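Local coordinates for glucose-6-phosphate isomerase (PDB 6OTU), which catalyses the reversible isomerisation of glucose-6-phosphate to fructose-6-phosphate, at the interface of chains A and B. Coordinates in Å, arbitrary orientation; residue numbers count along the deposited sequence, not the author numbering. Chains: chain A/B, Glucose-6-phosphate isomerase.

The interface of chains A and B. Residues chain A 390, 393-394, 436, 441, 450; chain B 495-496, 499, 503.
The phenyl ring of A:Phe450 takes the CD2 methyl of B:Leu499 on one face, centred 3.5 Å from the ring centroid in a CH-pi contact. On the opposite face A:Gln394 NE2 lies toward the rim, 3.8 Å above the plane; the ring thus has the partner's methyl at the centre of one face and an amide of its own chain near the rim of the other. B:Gly496 CA and the carbonyl oxygen of B:Glu495 sit at the ring edge, in plane, the alpha carbon 3.8 Å from A:Phe450 CE1. A:Phe450 and B:Leu499 meet tip to tip, the leucine reaching out from helix 495-511 of chain B with CG anti to the backbone N (chi1 166°). The same CD2 methyl also stands over the centre of the A:His393 imidazole, 4.0 Å above that plane; the two rings are roughly perpendicular, and the methyl fills the corner between them.

Further along this helix the hydrophobic strip continues, B:Leu503 CD1 touching A:Ala436 CB of helix 422-439 at 3.8 Å. At the first turn of helix 495-511 the contact becomes polar. The side chain of A:Gln390, bent at chi2 (60°), turns its amide oxygen OE1 to the backbone N of B:Gly496, which donates a hydrogen bond of 2.7 Å, tilted out of the carbonyl plane and well short of straight. Because that N-H belongs to the start of a helix, the glutamine oxygen acts as a cap for it and may also feel the positive end of the helix dipole.

This is one patch of a two-fold symmetric interface between identical subunits and recurs with the chains exchanged; its centre lies about 11 Å from the active-site residue A:His386. Within chain A a bond between neighbouring side chains helps hold the rotation of the A:Gln390 amide: A:Gln390 NE2 donates to a lone pair of A:Gln394 OE1 at 3.0 Å, nearly straight (168° at H).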
loop_
_atom_site.group_PDB
_atom_site.type_symbol
_atom_site.label_atom_id
_atom_site.label_comp_id
_atom_site.label_asym_id
_atom_site.label_seq_id
_atom_site.Cartn_x
_atom_site.Cartn_y
_atom_site.Cartn_z
ATOM N N GLN A 390 5.885 13.080 5.855
ATOM C CA GLN A 390 6.029 13.707 7.167
ATOM C C GLN A 390 6.880 12.855 8.109
ATOM O O GLN A 390 7.781 13.371 8.782
ATOM C CB GLN A 390 4.657 13.950 7.798
ATOM C CG GLN A 390 4.737 14.354 9.271
ATOM C CD GLN A 390 5.536 15.637 9.477
ATOM O OE1 GLN A 390 5.354 16.611 8.748
ATOM N NE2 GLN A 390 6.422 15.641 10.463
ATOM N N HIS A 393 10.679 12.521 7.096
ATOM C CA HIS A 393 11.445 13.737 7.373
ATOM C C HIS A 393 11.600 14.017 8.870
ATOM O O HIS A 393 12.610 14.604 9.274
ATOM C CB HIS A 393 10.793 14.962 6.697
ATOM C CG HIS A 393 11.060 15.061 5.224
ATOM N ND1 HIS A 393 12.328 15.214 4.703
ATOM C CD2 HIS A 393 10.222 15.017 4.161
ATOM C CE1 HIS A 393 12.261 15.246 3.384
ATOM N NE2 HIS A 393 10.995 15.119 3.029
ATOM N N GLN A 394 10.627 13.617 9.709
ATOM C CA GLN A 394 10.587 14.095 11.090
ATOM C C GLN A 394 10.105 13.069 12.105
ATOM O O GLN A 394 10.037 13.399 13.293
ATOM C CB GLN A 394 9.704 15.354 11.212
ATOM C CG GLN A 394 10.339 16.635 10.685
ATOM C CD GLN A 394 9.578 17.866 11.140
ATOM O OE1 GLN A 394 8.349 17.855 11.190
ATOM N NE2 GLN A 394 10.303 18.930 11.487
ATOM N N ALA A 436 16.939 16.210 0.175
ATOM C CA ALA A 436 16.470 16.714 1.461
ATOM C C ALA A 436 16.513 15.625 2.525
ATOM O O ALA A 436 16.954 15.871 3.653
ATOM C CB ALA A 436 15.060 17.283 1.311
ATOM N N ARG A 441 18.175 19.640 7.337
ATOM C CA ARG A 441 18.131 21.096 7.515
ATOM C C ARG A 441 18.157 21.453 8.987
ATOM O O ARG A 441 17.204 21.136 9.702
ATOM C CB ARG A 441 16.882 21.687 6.906
ATOM C CG ARG A 441 17.198 22.276 5.629
ATOM C CD ARG A 441 16.024 22.285 4.687
ATOM N NE ARG A 441 16.583 22.445 3.352
ATOM C CZ ARG A 441 17.256 21.494 2.710
ATOM N NH1 ARG A 441 17.349 20.261 3.279
ATOM N NH2 ARG A 441 17.797 21.749 1.510
ATOM N N PHE A 450 15.179 19.174 10.436
ATOM C CA PHE A 450 15.183 17.923 9.695
ATOM C C PHE A 450 16.574 17.329 9.871
ATOM O O PHE A 450 17.563 17.933 9.450
ATOM C CB PHE A 450 14.836 18.178 8.225
ATOM C CG PHE A 450 13.514 18.887 8.037
ATOM C CD1 PHE A 450 12.336 18.168 7.925
ATOM C CD2 PHE A 450 13.446 20.267 8.001
ATOM C CE1 PHE A 450 11.112 18.821 7.769
ATOM C CE2 PHE A 450 12.229 20.923 7.839
ATOM C CZ PHE A 450 11.067 20.201 7.726
ATOM N N GLU B 495 5.030 19.934 9.551
ATOM C CA GLU B 495 6.132 20.732 9.033
ATOM C C GLU B 495 6.935 19.991 7.967
ATOM O O GLU B 495 7.583 20.641 7.136
ATOM C CB GLU B 495 7.024 21.173 10.185
ATOM C CG GLU B 495 6.380 22.248 11.045
ATOM C CD GLU B 495 6.055 23.522 10.264
ATOM O OE1 GLU B 495 6.872 23.936 9.399
ATOM O OE2 GLU B 495 4.969 24.097 10.506
ATOM N N GLY B 496 6.905 18.652 7.965
ATOM C CA GLY B 496 7.526 17.901 6.879
ATOM C C GLY B 496 6.827 18.107 5.546
ATOM O O GLY B 496 7.481 18.191 4.500
ATOM N N LEU B 499 7.533 21.553 4.241
ATOM C CA LEU B 499 8.845 21.532 3.604
ATOM C C LEU B 499 8.757 20.995 2.178
ATOM O O LEU B 499 9.409 21.516 1.260
ATOM C CB LEU B 499 9.802 20.690 4.438
ATOM C CG LEU B 499 11.072 20.338 3.680
ATOM C CD1 LEU B 499 11.915 21.590 3.531
ATOM C CD2 LEU B 499 11.809 19.236 4.399
ATOM N N LEU B 503 10.040 22.964 -1.056
ATOM C CA LEU B 503 10.938 22.414 -2.076
ATOM C C LEU B 503 10.335 22.531 -3.472
ATOM O O LEU B 503 11.051 22.807 -4.445
ATOM C CB LEU B 503 11.253 20.943 -1.773
ATOM C CG LEU B 503 12.084 20.697 -0.508
ATOM C CD1 LEU B 503 12.123 19.210 -0.130
ATOM C CD2 LEU B 503 13.490 21.280 -0.680
#